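Local coordinates for putative acetylornithine deacetylase (Sulfolobus tokodaii, PDB 3VPB), which probably catalyses the ATP-dependent attachment of glutamate, through its amino group, to the C-terminal glutamate of the carrier protein LysW in arginine biosynthesis, at residues M1-I6 with N24-D29; D48-R53 with V72-S77. All coordinates share one frame; numbering follows the deposited sequence.

Interaction 1 of 2, residues M1-I6 with N24-D29; sequences MRVVLI and NKVQYD
Val3 and Val26 meet methyl to methyl, CG2 of Val3 lying 3.5 Å from CG1 of Val26, while Met1 CE reaches the same CG1 at 4.0 Å. This is the compact part of the contact. Val3 CG1 stands anti to its backbone N (chi1 173°), which leaves CG2 anti to the carbonyl carbon and directed at Val26. Beside it, Val3 CB and Tyr28 CB lie 4.0 Å apart on one face of the sheet, where Ala18 and Leu21 of helix 12-23 pack against Tyr28. The backbones run in parallel, 31° apart in direction: Val3 N bonds to Gln27 O, Asp29 N to Val3 O, and Leu5 N to Asp29 O at 2.9 Å. Strands 2-7 and 27-32, with helix 12-23 between them, thus form the first beta-alpha-beta unit of the Rossmann-like preATP-grasp domain. The side bearing Arg2, Gln27 and Asp29 is more open to solvent. There Arg2 NH1 makes a salt bridge with Asp29 OD1 (2.9 Å), approached near the guanidinium plane although the carboxylate is turned 90° to it; OD1 is also held by Tyr47 OH. The Gln27 amide plane runs nearly parallel to the guanidinium plane, yet its NE2 only touches Arg2 CG, at 3.7 Å. At the chain terminus a water accepts from Met1 N and donates to Gln27 OE1 at 2.8 Å.

Interaction 2 of 2, residues D48-R53 with V72-S77; sequences DVAIIR and VHTINS
Val49 and Ile75 cross obliquely on one face of the sheet, CG1 of Val49 reaching CD1 of Ile75 at 3.7 Å. They belong to the beta-alpha-beta unit made by strand 49-52, helix 57-69 and strand 73-75 in the Rossmann-like preATP-grasp domain. Ile75 gets there with an extended end: its chi2 of 170° sets CD1 anti to CA. His73 shares this face, its ring stacked with that of Tyr280 and its NE2 bonded to Glu232. On the other face Ala50 CB touches two methyls, Val72 CG1 at 3.8 Å and Thr74 CG2 at 3.9 Å, and Ala50 also touches Leu67 of helix 57-69. Ile52 continues that row, its CG1 at 4.0 Å from Thr74 CB, while Thr74 OG1 bonds to Ser64 of the same helix. Four backbone bonds fix the parallel pairing; the one from Ile75 N to Ala50 O (2.9 Å) is nearly collinear with the carbonyl, whereas His73 N approaches Asp48 O from 38° above the carbonyl plane. Ladder bonding ends at Ile52 N to Ile75 O, beside a cis peptide between Ile75 and Asn76. Just past it a water bridges the strands, donating to Ile52 O and accepting from Asn76 N, 2.9 Å from each of the two atoms.

Overall arrangement
From the N terminus, the chain leaves strand 2-7, passes through helix 12-23 and enters strand 27-32, parallel to the first, where interaction 1 closes the first loop. It then runs on to strand 49-52, through helix 57-69 and into the parallel strand 73-75, where interaction 2 closes the second. The two are in series, neither nesting nor crossing, with centres 11 Å apart. Their first strands are neighbours, joined by Arg2 O to Asp48 N (2.8 Å) and Val4 O to Ile51 N (2.9 Å), both probable hydrogen bonds. The four-stranded parallel sheet therefore has the order 27-32, 2-7, 49-52, 73-75, with the second strand of each unit at an edge.

Interaction 1 of 2, residues M1-I6 with N24-D29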
loop_
_atom_site.group_PDB
_atom_site.type_symbol
_atom_site.label_atom_id
_atom_site.label_comp_id
_atom_site.label_asym_id
_atom_site.label_seq_id
_atom_site.Cartn_x
_atom_site.Cartn_y
_atom_site.Cartn_z
ATOM N N MET B 1 23.504 -37.406 -4.618
ATOM C CA MET B 1 22.886 -36.175 -4.046
ATOM C C MET B 1 22.210 -35.404 -5.177
ATOM O O MET B 1 22.711 -35.356 -6.310
ATOM C CB MET B 1 23.954 -35.328 -3.351
ATOM C CG MET B 1 23.437 -34.246 -2.431
ATOM S SD MET B 1 24.774 -33.325 -1.610
ATOM C CE MET B 1 25.901 -32.974 -2.939
ATOM N N ARG B 2 21.031 -34.877 -4.875
ATOM C CA ARG B 2 20.270 -34.072 -5.807
ATOM C C ARG B 2 19.957 -32.778 -5.095
ATOM O O ARG B 2 19.334 -32.781 -4.036
ATOM C CB ARG B 2 18.975 -34.782 -6.224
ATOM C CG ARG B 2 19.021 -35.328 -7.616
ATOM C CD ARG B 2 17.990 -34.645 -8.530
ATOM N NE ARG B 2 16.820 -35.508 -8.661
ATOM C CZ ARG B 2 15.773 -35.285 -9.455
ATOM N NH1 ARG B 2 15.694 -34.184 -10.214
ATOM N NH2 ARG B 2 14.785 -36.175 -9.475
ATOM N N VAL B 3 20.378 -31.679 -5.698
ATOM C CA VAL B 3 20.226 -30.362 -5.115
ATOM C C VAL B 3 19.217 -29.592 -5.945
ATOM O O VAL B 3 19.168 -29.730 -7.156
ATOM C CB VAL B 3 21.586 -29.592 -5.146
ATOM C CG1 VAL B 3 21.418 -28.125 -4.701
ATOM C CG2 VAL B 3 22.622 -30.314 -4.278
ATOM N N VAL B 4 18.387 -28.795 -5.279
ATOM C CA VAL B 4 17.569 -27.828 -6.010
ATOM C C VAL B 4 17.975 -26.426 -5.622
ATOM O O VAL B 4 18.143 -26.128 -4.449
ATOM C CB VAL B 4 16.024 -28.086 -5.862
ATOM C CG1 VAL B 4 15.555 -27.948 -4.439
ATOM C CG2 VAL B 4 15.224 -27.130 -6.803
ATOM N N LEU B 5 18.138 -25.562 -6.622
ATOM C CA LEU B 5 18.491 -24.174 -6.398
ATOM C C LEU B 5 17.214 -23.372 -6.639
ATOM O O LEU B 5 16.674 -23.424 -7.718
ATOM C CB LEU B 5 19.612 -23.757 -7.377
ATOM C CG LEU B 5 20.128 -22.299 -7.427
ATOM C CD1 LEU B 5 20.710 -21.887 -6.059
ATOM C CD2 LEU B 5 21.215 -22.145 -8.527
ATOM N N ILE B 6 16.720 -22.709 -5.593
ATOM C CA ILE B 6 15.427 -22.059 -5.606
ATOM C C ILE B 6 15.686 -20.573 -5.830
ATOM O O ILE B 6 16.406 -19.941 -5.062
ATOM C CB ILE B 6 14.708 -22.255 -4.230
ATOM C CG1 ILE B 6 14.397 -23.735 -3.969
ATOM C CG2 ILE B 6 13.449 -21.364 -4.124
ATOM C CD1 ILE B 6 13.375 -24.344 -4.978
ATOM N N ASN B 24 31.542 -28.918 -9.805
ATOM C CA ASN B 24 31.786 -29.947 -8.800
ATOM C C ASN B 24 30.961 -31.223 -9.023
ATOM O O ASN B 24 30.889 -32.076 -8.129
ATOM C CB ASN B 24 31.553 -29.379 -7.389
ATOM C CG ASN B 24 32.610 -28.340 -7.000
ATOM O OD1 ASN B 24 33.608 -28.667 -6.362
ATOM N ND2 ASN B 24 32.401 -27.094 -7.398
ATOM N N LYS B 25 30.325 -31.313 -10.198
ATOM C CA LYS B 25 29.622 -32.525 -10.671
ATOM C C LYS B 25 28.449 -32.900 -9.771
ATOM O O LYS B 25 28.175 -34.085 -9.514
ATOM C CB LYS B 25 30.597 -33.720 -10.829
ATOM C CG LYS B 25 31.841 -33.403 -11.683
ATOM C CD LYS B 25 31.493 -32.921 -13.097
ATOM C CE LYS B 25 31.731 -34.004 -14.164
ATOM N NZ LYS B 25 30.588 -34.956 -14.327
ATOM N N VAL B 26 27.763 -31.875 -9.282
ATOM C CA VAL B 26 26.603 -32.088 -8.425
ATOM C C VAL B 26 25.360 -32.026 -9.291
ATOM O O VAL B 26 25.146 -31.033 -9.985
ATOM C CB VAL B 26 26.536 -31.015 -7.295
ATOM C CG1 VAL B 26 25.272 -31.167 -6.469
ATOM C CG2 VAL B 26 27.774 -31.083 -6.408
ATOM N N GLN B 27 24.535 -33.074 -9.260
ATOM C CA GLN B 27 23.266 -33.067 -9.997
ATOM C C GLN B 27 22.383 -31.995 -9.377
ATOM O O GLN B 27 22.178 -32.003 -8.185
ATOM C CB GLN B 27 22.499 -34.378 -9.818
ATOM C CG GLN B 27 23.235 -35.666 -10.068
ATOM C CD GLN B 27 22.383 -36.863 -9.631
ATOM O OE1 GLN B 27 22.802 -37.676 -8.801
ATOM N NE2 GLN B 27 21.164 -36.952 -10.173
ATOM N N TYR B 28 21.829 -31.088 -10.170
ATOM C CA TYR B 28 20.937 -30.106 -9.557
ATOM C C TYR B 28 19.888 -29.633 -10.580
ATOM O O TYR B 28 20.121 -29.707 -11.777
ATOM C CB TYR B 28 21.745 -28.904 -9.038
ATOM C CG TYR B 28 22.223 -27.973 -10.151
ATOM C CD1 TYR B 28 23.328 -28.300 -10.952
ATOM C CD2 TYR B 28 21.546 -26.780 -10.424
ATOM C CE1 TYR B 28 23.758 -27.427 -11.989
ATOM C CE2 TYR B 28 21.958 -25.928 -11.450
ATOM C CZ TYR B 28 23.046 -26.257 -12.224
ATOM O OH TYR B 28 23.436 -25.394 -13.218
ATOM N N ASP B 29 18.747 -29.174 -10.087
ATOM C CA ASP B 29 17.732 -28.477 -10.917
ATOM C C ASP B 29 17.591 -27.075 -10.371
ATOM O O ASP B 29 17.934 -26.811 -9.221
ATOM C CB ASP B 29 16.359 -29.154 -10.797
ATOM C CG ASP B 29 16.327 -30.568 -11.370
ATOM O OD1 ASP B 29 15.559 -31.391 -10.840
ATOM O OD2 ASP B 29 17.039 -30.845 -12.348
HETATM O O HOH W 1 25.080 -34.987 -6.988
HETATM O O HOH W 2 21.877 -38.571 -6.268
HETATM O O HOH W 3 18.637 -32.868 -11.425
#

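Interaction 2 of 2, residues D48-R53 with V72-S77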
loop_
_atom_site.group_PDB
_atom_site.type_symbol
_atom_site.label_atom_id
_atom_site.label_comp_id
_atom_site.label_asym_id
_atom_site.label_seq_id
_atom_site.Cartn_x
_atom_site.Cartn_y
_atom_site.Cartn_z
ATOM N N ASP B 48 17.609 -33.787 -2.051
ATOM C CA ASP B 48 18.250 -33.962 -0.762
ATOM C C ASP B 48 18.483 -32.622 -0.072
ATOM O O ASP B 48 18.286 -32.490 1.157
ATOM C CB ASP B 48 19.532 -34.739 -0.989
ATOM C CG ASP B 48 19.252 -36.092 -1.665
ATOM O OD1 ASP B 48 18.551 -36.918 -1.048
ATOM O OD2 ASP B 48 19.652 -36.294 -2.825
ATOM N N VAL B 49 18.856 -31.611 -0.866
ATOM C CA VAL B 49 19.203 -30.308 -0.309
ATOM C C VAL B 49 18.627 -29.234 -1.226
ATOM O O VAL B 49 18.659 -29.387 -2.433
ATOM C CB VAL B 49 20.744 -30.099 -0.233
ATOM C CG1 VAL B 49 21.077 -28.671 0.207
ATOM C CG2 VAL B 49 21.384 -31.101 0.724
ATOM N N ALA B 50 18.121 -28.167 -0.619
ATOM C CA ALA B 50 17.638 -26.980 -1.369
ATOM C C ALA B 50 18.458 -25.756 -0.966
ATOM O O ALA B 50 18.668 -25.511 0.220
ATOM C CB ALA B 50 16.158 -26.750 -1.082
ATOM N N ILE B 51 18.942 -24.993 -1.952
ATOM C CA ILE B 51 19.732 -23.784 -1.648
ATOM C C ILE B 51 18.753 -22.660 -1.912
ATOM O O ILE B 51 18.257 -22.539 -3.019
ATOM C CB ILE B 51 20.951 -23.663 -2.560
ATOM C CG1 ILE B 51 21.864 -24.883 -2.401
ATOM C CG2 ILE B 51 21.733 -22.320 -2.311
ATOM C CD1 ILE B 51 23.097 -24.815 -3.341
ATOM N N ILE B 52 18.415 -21.913 -0.864
ATOM C CA ILE B 52 17.267 -21.006 -0.938
ATOM C C ILE B 52 17.812 -19.631 -1.288
ATOM O O ILE B 52 18.409 -18.969 -0.453
ATOM C CB ILE B 52 16.490 -20.944 0.435
ATOM C CG1 ILE B 52 15.962 -22.340 0.876
ATOM C CG2 ILE B 52 15.356 -19.901 0.336
ATOM C CD1 ILE B 52 15.004 -23.037 -0.159
ATOM N N ARG B 53 17.523 -19.185 -2.508
ATOM C CA ARG B 53 18.116 -17.965 -3.066
ATOM C C ARG B 53 17.157 -16.839 -3.555
ATOM O O ARG B 53 17.634 -15.882 -4.160
ATOM C CB ARG B 53 19.106 -18.351 -4.184
ATOM C CG ARG B 53 20.350 -19.121 -3.672
ATOM C CD ARG B 53 21.113 -18.327 -2.622
ATOM N NE ARG B 53 21.571 -17.046 -3.174
ATOM C CZ ARG B 53 22.363 -16.203 -2.519
ATOM N NH1 ARG B 53 22.751 -15.067 -3.090
ATOM N NH2 ARG B 53 22.783 -16.519 -1.301
ATOM N N VAL B 72 13.004 -32.108 2.666
ATOM C CA VAL B 72 14.226 -31.621 1.990
ATOM C C VAL B 72 14.945 -30.764 3.019
ATOM O O VAL B 72 14.311 -29.996 3.728
ATOM C CB VAL B 72 13.915 -30.761 0.708
ATOM C CG1 VAL B 72 15.218 -30.260 0.026
ATOM C CG2 VAL B 72 13.056 -31.537 -0.297
ATOM N N HIS B 73 16.256 -30.921 3.136
ATOM C CA HIS B 73 17.027 -30.045 3.988
ATOM C C HIS B 73 17.282 -28.728 3.270
ATOM O O HIS B 73 17.874 -28.718 2.205
ATOM C CB HIS B 73 18.363 -30.649 4.364
ATOM C CG HIS B 73 19.139 -29.780 5.297
ATOM N ND1 HIS B 73 18.852 -29.706 6.643
ATOM C CD2 HIS B 73 20.136 -28.893 5.073
ATOM C CE1 HIS B 73 19.655 -28.820 7.215
ATOM N NE2 HIS B 73 20.447 -28.318 6.284
ATOM N N THR B 74 16.844 -27.628 3.860
ATOM C CA THR B 74 16.973 -26.348 3.180
ATOM C C THR B 74 18.072 -25.512 3.817
ATOM O O THR B 74 18.290 -25.560 5.046
ATOM C CB THR B 74 15.666 -25.549 3.182
ATOM O OG1 THR B 74 15.290 -25.257 4.539
ATOM C CG2 THR B 74 14.571 -26.331 2.499
ATOM N N ILE B 75 18.765 -24.755 2.969
ATOM C CA ILE B 75 19.840 -23.871 3.408
ATOM C C ILE B 75 19.530 -22.503 2.819
ATOM O O ILE B 75 19.633 -22.361 1.609
ATOM C CB ILE B 75 21.211 -24.369 2.829
ATOM C CG1 ILE B 75 21.582 -25.781 3.372
ATOM C CG2 ILE B 75 22.353 -23.338 3.080
ATOM C CD1 ILE B 75 22.794 -26.384 2.616
ATOM N N ASN B 76 19.141 -21.517 3.640
ATOM C CA ASN B 76 18.847 -21.684 5.064
ATOM C C ASN B 76 17.466 -22.269 5.363
ATOM O O ASN B 76 16.597 -22.310 4.495
ATOM C CB ASN B 76 19.009 -20.333 5.798
ATOM C CG ASN B 76 20.436 -19.845 5.769
ATOM O OD1 ASN B 76 21.332 -20.534 6.223
ATOM N ND2 ASN B 76 20.661 -18.684 5.168
ATOM N N SER B 77 17.279 -22.724 6.595
ATOM C CA SER B 77 15.974 -23.228 7.057
ATOM C C SER B 77 14.937 -22.097 7.242
ATOM O O SER B 77 15.289 -20.919 7.392
ATOM C CB SER B 77 16.143 -24.086 8.330
ATOM O OG SER B 77 16.512 -23.290 9.449
HETATM O O HOH W 4 18.830 -18.971 2.393
#